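Local coordinates for aminotransferase (Paracoccus denitrificans, PDB 4GRX), which probably catalyses pyridoxal-phosphate-dependent transfer of amino groups, as an omega-aminotransferase of class III, at residues A[109-112]-A[113-116]; A[312-315]-A[316-320]; A[396-399]-A[400-403]. All coordinates share one frame; numbering follows the deposited sequence.

All three contacts are local, formed between neighbours along the chain, and none includes a residue of the delta-amino valeric acid pocket, where Lys297 carries the cofactor. Contacts 1 and 2 lie on the same side of the chain's centre, with their own centres 15 Å apart and nearest atoms about 7 Å apart. They do not touch, but Phe118 relates them: its carbonyl completes the sodium site of contact 1, and it touches the side chain of Pro313 in contact 2, which is about 8 Å from that same ion. Contact 3 lies across the chain's centre, its own centre 46 Å from that of contact 1 and 48 Å from that of contact 2, in a surface loop.

Contact 1 (A[109-112]-A[113-116]); sequences SEKL and VEVS. With NA (sodium ion), chain E.
Lys111 and Glu114 form the charged pair of this helix end. The lysine leaves the backbone with CG anti to N (chi1 179°) and then bends at both following bonds, which folds NZ back to within 3.4 Å of Glu114 OE2. That salt bridge is long and its hydrogen bond weak. Two other polar side chains look elsewhere: Ser109 OG bonds to Tyr125 OH, and Glu110 forms a salt bridge with Arg22 of the second subunit.

The apolar contacts are at ordinary van der Waals distance. Val115 CG1 meets the aliphatic part of Lys111 at CD, 4.0 Å away, with the two chains at about a right angle, while Val115 CG2 lies 4.2 Å from Leu112 CD2. Leu112 and Val115 both press on Ile349 of helix 339-354 and on Phe274.

Backbone bonding is helical up to the last turn. Val113 N donates to Ser109 O at 3.0 Å and Val115 N to Lys111 O at 3.0 Å, both fairly straight. Ser116, the first residue off the helix, makes a weak, bent bond from N to Leu112 O, and its OG donates to Val113 O at 2.8 Å.

Metal binding completes the set. Sodium is held by Val113 O and Ser116 O, each at 2.5 Å, together with Glu114 O, Phe118 O and a water. The protein ligands are all neutral carbonyls, two from the last turn of helix 103-115 and two, Ser116 O and Phe118 O, from the chain just past its end; for the first two, the partial negative charge of a helix C-terminus would be expected to suit a cation.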
loop_
_atom_site.group_PDB
_atom_site.type_symbol
_atom_site.label_atom_id
_atom_site.label_comp_id
_atom_site.label_asym_id
_atom_site.label_seq_id
_atom_site.Cartn_x
_atom_site.Cartn_y
_atom_site.Cartn_z
ATOM N N SER A 109 -16.021 8.841 4.650
ATOM C CA SER A 109 -16.695 7.732 5.348
ATOM C C SER A 109 -18.216 7.851 5.223
ATOM O O SER A 109 -18.876 6.938 4.738
ATOM C CB SER A 109 -16.302 7.679 6.826
ATOM O OG SER A 109 -14.937 7.359 7.013
ATOM N N GLU A 110 -18.749 9.001 5.636
ATOM C CA GLU A 110 -20.176 9.285 5.578
ATOM C C GLU A 110 -20.711 9.160 4.156
ATOM O O GLU A 110 -21.714 8.483 3.914
ATOM C CB GLU A 110 -20.424 10.684 6.116
ATOM C CG GLU A 110 -21.883 11.013 6.370
ATOM C CD GLU A 110 -22.040 12.192 7.315
ATOM O OE1 GLU A 110 -21.245 13.149 7.198
ATOM O OE2 GLU A 110 -22.955 12.169 8.174
ATOM N N LYS A 111 -20.013 9.797 3.218
ATOM C CA LYS A 111 -20.390 9.747 1.808
ATOM C C LYS A 111 -20.388 8.316 1.272
ATOM O O LYS A 111 -21.355 7.886 0.627
ATOM C CB LYS A 111 -19.478 10.656 0.974
ATOM C CG LYS A 111 -19.764 10.677 -0.526
ATOM C CD LYS A 111 -21.231 10.917 -0.901
ATOM C CE LYS A 111 -21.784 12.244 -0.391
ATOM N NZ LYS A 111 -22.894 12.772 -1.238
ATOM N N LEU A 112 -19.308 7.588 1.563
ATOM C CA LEU A 112 -19.133 6.216 1.094
ATOM C C LEU A 112 -20.193 5.218 1.567
ATOM O O LEU A 112 -20.663 4.402 0.772
ATOM C CB LEU A 112 -17.730 5.692 1.434
ATOM C CG LEU A 112 -16.602 6.014 0.450
ATOM C CD1 LEU A 112 -15.265 5.532 1.000
ATOM C CD2 LEU A 112 -16.865 5.412 -0.929
ATOM N N VAL A 113 -20.559 5.258 2.850
ATOM C CA VAL A 113 -21.596 4.358 3.355
ATOM C C VAL A 113 -22.885 4.675 2.617
ATOM O O VAL A 113 -23.640 3.781 2.235
ATOM C CB VAL A 113 -21.760 4.454 4.889
ATOM C CG1 VAL A 113 -23.130 3.959 5.349
ATOM C CG2 VAL A 113 -20.642 3.678 5.573
ATOM N N GLU A 114 -23.100 5.958 2.367
ATOM C CA GLU A 114 -24.296 6.396 1.676
ATOM C C GLU A 114 -24.418 5.829 0.237
ATOM O O GLU A 114 -25.423 5.166 -0.086
ATOM C CB GLU A 114 -24.366 7.910 1.693
ATOM C CG GLU A 114 -25.685 8.436 1.208
ATOM C CD GLU A 114 -25.540 9.722 0.435
ATOM O OE1 GLU A 114 -26.525 10.083 -0.242
ATOM O OE2 GLU A 114 -24.462 10.365 0.497
ATOM N N VAL A 115 -23.397 6.064 -0.599
ATOM C CA VAL A 115 -23.377 5.554 -1.987
ATOM C C VAL A 115 -23.272 4.027 -2.065
ATOM O O VAL A 115 -23.525 3.431 -3.113
ATOM C CB VAL A 115 -22.239 6.173 -2.843
ATOM C CG1 VAL A 115 -22.364 7.688 -2.907
ATOM C CG2 VAL A 115 -20.863 5.772 -2.321
ATOM N N SER A 116 -22.882 3.410 -0.953
ATOM C CA SER A 116 -22.768 1.968 -0.867
ATOM C C SER A 116 -24.178 1.414 -0.852
ATOM O O SER A 116 -25.108 2.139 -0.517
ATOM C CB SER A 116 -22.008 1.559 0.404
ATOM O OG SER A 116 -22.885 1.188 1.460
HETATM NA NA NA E . -25.915 3.081 1.660
HETATM O O HOH W 1 -27.617 2.997 0.220
#

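Contact 2 (A[312-315]-A[316-320])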
loop_
_atom_site.group_PDB
_atom_site.type_symbol
_atom_site.label_atom_id
_atom_site.label_comp_id
_atom_site.label_asym_id
_atom_site.label_seq_id
_atom_site.Cartn_x
_atom_site.Cartn_y
_atom_site.Cartn_z
ATOM N N GLY A 312 -20.423 -3.930 5.503
ATOM C CA GLY A 312 -21.887 -3.895 5.653
ATOM C C GLY A 312 -22.286 -4.024 7.123
ATOM O O GLY A 312 -21.437 -4.350 7.966
ATOM N N PRO A 313 -23.573 -3.805 7.446
ATOM C CA PRO A 313 -24.013 -3.771 8.861
ATOM C C PRO A 313 -23.580 -4.977 9.717
ATOM O O PRO A 313 -23.077 -4.793 10.833
ATOM C CB PRO A 313 -25.543 -3.700 8.770
ATOM C CG PRO A 313 -25.828 -3.186 7.399
ATOM C CD PRO A 313 -24.699 -3.640 6.509
ATOM N N ASP A 314 -23.766 -6.191 9.217
ATOM C CA ASP A 314 -23.505 -7.351 10.058
ATOM C C ASP A 314 -22.014 -7.443 10.457
ATOM O O ASP A 314 -21.681 -7.567 11.641
ATOM C CB ASP A 314 -24.017 -8.628 9.392
ATOM C CG ASP A 314 -23.764 -9.859 10.231
ATOM O OD1 ASP A 314 -24.289 -9.947 11.367
ATOM O OD2 ASP A 314 -23.030 -10.742 9.752
ATOM N N LEU A 315 -21.118 -7.346 9.477
ATOM C CA LEU A 315 -19.689 -7.329 9.773
ATOM C C LEU A 315 -19.261 -6.104 10.600
ATOM O O LEU A 315 -18.420 -6.224 11.485
ATOM C CB LEU A 315 -18.862 -7.459 8.499
ATOM C CG LEU A 315 -18.921 -8.797 7.762
ATOM C CD1 LEU A 315 -18.052 -8.730 6.518
ATOM C CD2 LEU A 315 -18.476 -9.951 8.650
ATOM N N ALA A 316 -19.847 -4.939 10.320
ATOM C CA ALA A 316 -19.595 -3.736 11.114
ATOM C C ALA A 316 -19.878 -3.987 12.590
ATOM O O ALA A 316 -19.019 -3.739 13.422
ATOM C CB ALA A 316 -20.407 -2.559 10.601
ATOM N N LYS A 317 -21.066 -4.499 12.918
ATOM C CA LYS A 317 -21.385 -4.838 14.304
ATOM C C LYS A 317 -20.313 -5.762 14.876
ATOM O O LYS A 317 -19.672 -5.443 15.881
ATOM C CB LYS A 317 -22.750 -5.533 14.429
ATOM C CG LYS A 317 -23.980 -4.689 14.127
ATOM C CD LYS A 317 -25.184 -5.205 14.917
ATOM C CE LYS A 317 -26.444 -5.280 14.059
ATOM N NZ LYS A 317 -26.353 -6.362 13.029
ATOM N N ARG A 318 -20.125 -6.899 14.211
ATOM C CA ARG A 318 -19.262 -7.968 14.704
ATOM C C ARG A 318 -17.794 -7.554 14.901
ATOM O O ARG A 318 -17.202 -7.860 15.952
ATOM C CB ARG A 318 -19.403 -9.219 13.831
ATOM C CG ARG A 318 -20.656 -10.021 14.148
ATOM C CD ARG A 318 -21.033 -10.956 13.015
ATOM N NE ARG A 318 -20.092 -12.066 12.863
ATOM C CZ ARG A 318 -19.909 -12.738 11.731
ATOM N NH1 ARG A 318 -20.600 -12.416 10.643
ATOM N NH2 ARG A 318 -19.025 -13.727 11.685
ATOM N N VAL A 319 -17.235 -6.843 13.918
ATOM C CA VAL A 319 -15.865 -6.319 14.006
ATOM C C VAL A 319 -15.752 -5.328 15.162
ATOM O O VAL A 319 -14.856 -5.447 16.001
ATOM C CB VAL A 319 -15.395 -5.655 12.688
ATOM C CG1 VAL A 319 -14.083 -4.914 12.884
ATOM C CG2 VAL A 319 -15.256 -6.694 11.590
ATOM N N GLU A 320 -16.678 -4.371 15.208
ATOM C CA GLU A 320 -16.734 -3.372 16.274
ATOM C C GLU A 320 -16.731 -4.009 17.659
ATOM O O GLU A 320 -15.902 -3.645 18.496
ATOM C CB GLU A 320 -17.956 -2.476 16.104
ATOM C CG GLU A 320 -18.245 -1.591 17.301
ATOM C CD GLU A 320 -19.728 -1.327 17.475
ATOM O OE1 GLU A 320 -20.303 -0.592 16.633
ATOM O OE2 GLU A 320 -20.313 -1.855 18.454
#
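Asp314 and Arg318, one helical turn apart, are joined by a salt bridge in which Arg318 NH1 donates to Asp314 OD2 at 3.1 Å. The carboxylate oxygen lies at the edge of the guanidinium, close to its plane, and is approached on its syn side, though from well out of the carboxylate plane. The planes are turned 41° from each other, and NH1 to OD2 is the one hydrogen bond between the two groups, so the bridge is not a coplanar, two-pronged one. Lys317 brings a second positive charge to the same carboxylate, although its NZ stays 4.5 Å from Asp314 OD1, beyond salt-bridge range.

Torsions account for the meeting. Asp314 CG stands anti to the backbone N (chi1 180°), while the arginine chain kinks at chi3 (70°) and carries NH1 back over the preceding turn. On the way Arg318 CD passes 3.8 Å from Asp314 OD1, and NH1 also comes within 3.8 Å of Leu315 CD2.

Beneath these side chains is the first turn of helix 313-324, with Gly312 at the N-cap and Pro313 next, where the proline's missing N-H costs no helical bond. The i to i+4 ladder starts at once: Ala316 N donates to Gly312 O at 2.9 Å, and Lys317 N to Pro313 O at 2.9 Å. Asp314, this close to the N-terminus, would also be favoured by the helix dipole.

Farther out, Arg318 NH2 forms a salt bridge with Glu147, the stronger polar partner of this guanidinium, so Asp314 holds one side of a group shared between two carboxylates, and Leu143 of helix 129-146 packs against both Leu315 and Arg318. Gly312 bonds through its backbone to Asp291, and Pro313 rests on Phe118 and Asn120.

Contact 3 (A[396-399]-A[400-403]); sequences VKDK and PTKT
Asp398 meets Thr401 through a single carboxylate oxygen that takes two hydrogen bonds. Thr401 N donates to Asp398 OD2 at 3.0 Å, nearly in line with its C-O bond, and Thr401 OG1 donates to the same oxygen at 2.6 Å from the anti side. The two donors arrive from opposite faces of the carboxylate plane, which should restrict its rotation. Asp398 reaches them with CG anti to the backbone N (chi1 -177°), and OD2 also lies 3.5 Å from Pro400 CG, the Asp398 and Pro400 side chains crossing at about a right angle. An alanine in place of Asp398 is likely to leave Thr401 N and OG1 without their shared acceptor and the turn less firmly fixed.

Lys399 and Pro400 form the start of the bend. The lysine's CB and CG lie beside the proline ring, its chain runs out extended, and NZ bonds to Ile381 O, tying the loop to strand 381-387. Lys399 O accepts from Lys402 N at 3.1 Å, the donor standing well above the carbonyl plane. Lys402, with a positive phi of 71°, sends its own ammonium to Trp197, by a hydrogen bond to the carbonyl and a cation-pi contact.

Backbone bonds between Asp398 and Thr403 are weak, as is the one from Lys397 N to Thr403 O at 2.8 Å. Residues 399-402 make a type I beta turn, whose last residue, Lys402, has left-handed backbone angles; Lys402 and Thr403 both face Asp398, consistent with a G1 beta bulge, though a weakly bonded one, in the surface loop between strand 390-395 and helix 411-421.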
loop_
_atom_site.group_PDB
_atom_site.type_symbol
_atom_site.label_atom_id
_atom_site.label_comp_id
_atom_site.label_asym_id
_atom_site.label_seq_id
_atom_site.Cartn_x
_atom_site.Cartn_y
_atom_site.Cartn_z
ATOM N N VAL A 396 -7.595 -15.976 -31.173
ATOM C CA VAL A 396 -7.429 -17.421 -31.286
ATOM C C VAL A 396 -6.691 -17.744 -32.576
ATOM O O VAL A 396 -6.872 -17.043 -33.565
ATOM C CB VAL A 396 -8.791 -18.154 -31.237
ATOM C CG1 VAL A 396 -9.515 -17.857 -29.930
ATOM C CG2 VAL A 396 -9.665 -17.765 -32.421
ATOM N N LYS A 397 -5.848 -18.778 -32.560
ATOM C CA LYS A 397 -5.277 -19.345 -33.798
ATOM C C LYS A 397 -6.366 -20.015 -34.637
ATOM O O LYS A 397 -6.499 -19.733 -35.816
ATOM C CB LYS A 397 -4.172 -20.362 -33.500
ATOM C CG LYS A 397 -3.613 -21.050 -34.743
ATOM C CD LYS A 397 -2.651 -20.140 -35.506
ATOM C CE LYS A 397 -2.512 -20.533 -36.972
ATOM N NZ LYS A 397 -1.658 -19.564 -37.715
ATOM N N ASP A 398 -7.135 -20.903 -34.017
ATOM C CA ASP A 398 -8.260 -21.541 -34.669
ATOM C C ASP A 398 -9.546 -21.302 -33.881
ATOM O O ASP A 398 -9.621 -21.627 -32.696
ATOM C CB ASP A 398 -8.010 -23.038 -34.818
ATOM C CG ASP A 398 -9.131 -23.732 -35.552
ATOM O OD1 ASP A 398 -9.179 -23.619 -36.794
ATOM O OD2 ASP A 398 -9.973 -24.384 -34.887
ATOM N N LYS A 399 -10.552 -20.757 -34.559
ATOM C CA LYS A 399 -11.826 -20.377 -33.937
ATOM C C LYS A 399 -12.733 -21.553 -33.526
ATOM O O LYS A 399 -13.098 -21.640 -32.350
ATOM C CB LYS A 399 -12.574 -19.375 -34.821
ATOM C CG LYS A 399 -13.849 -18.808 -34.227
ATOM C CD LYS A 399 -14.183 -17.510 -34.942
ATOM C CE LYS A 399 -15.501 -16.913 -34.469
ATOM N NZ LYS A 399 -15.620 -15.482 -34.885
ATOM N N PRO A 400 -13.112 -22.450 -34.475
ATOM C CA PRO A 400 -13.923 -23.607 -34.055
ATOM C C PRO A 400 -13.379 -24.330 -32.808
ATOM O O PRO A 400 -14.135 -24.580 -31.873
ATOM C CB PRO A 400 -13.902 -24.543 -35.284
ATOM C CG PRO A 400 -13.082 -23.863 -36.331
ATOM C CD PRO A 400 -12.946 -22.419 -35.941
ATOM N N THR A 401 -12.082 -24.636 -32.785
ATOM C CA THR A 401 -11.491 -25.390 -31.671
ATOM C C THR A 401 -11.071 -24.530 -30.476
ATOM O O THR A 401 -10.697 -25.062 -29.430
ATOM C CB THR A 401 -10.278 -26.228 -32.120
ATOM O OG1 THR A 401 -9.256 -25.358 -32.628
ATOM C CG2 THR A 401 -10.686 -27.252 -33.194
ATOM N N LYS A 402 -11.120 -23.213 -30.631
ATOM C CA LYS A 402 -10.803 -22.292 -29.534
ATOM C C LYS A 402 -9.320 -22.227 -29.131
ATOM O O LYS A 402 -8.987 -21.712 -28.075
ATOM C CB LYS A 402 -11.667 -22.605 -28.309
ATOM C CG LYS A 402 -13.119 -22.180 -28.446
ATOM C CD LYS A 402 -13.946 -22.650 -27.260
ATOM C CE LYS A 402 -15.373 -22.145 -27.341
ATOM N NZ LYS A 402 -16.206 -22.779 -26.286
ATOM N N THR A 403 -8.433 -22.703 -29.994
ATOM C CA THR A 403 -7.028 -22.858 -29.639
ATOM C C THR A 403 -6.279 -21.532 -29.731
ATOM O O THR A 403 -6.406 -20.823 -30.734
ATOM C CB THR A 403 -6.361 -23.876 -30.573
ATOM O OG1 THR A 403 -7.380 -24.575 -31.297
ATOM C CG2 THR A 403 -5.529 -24.866 -29.781
#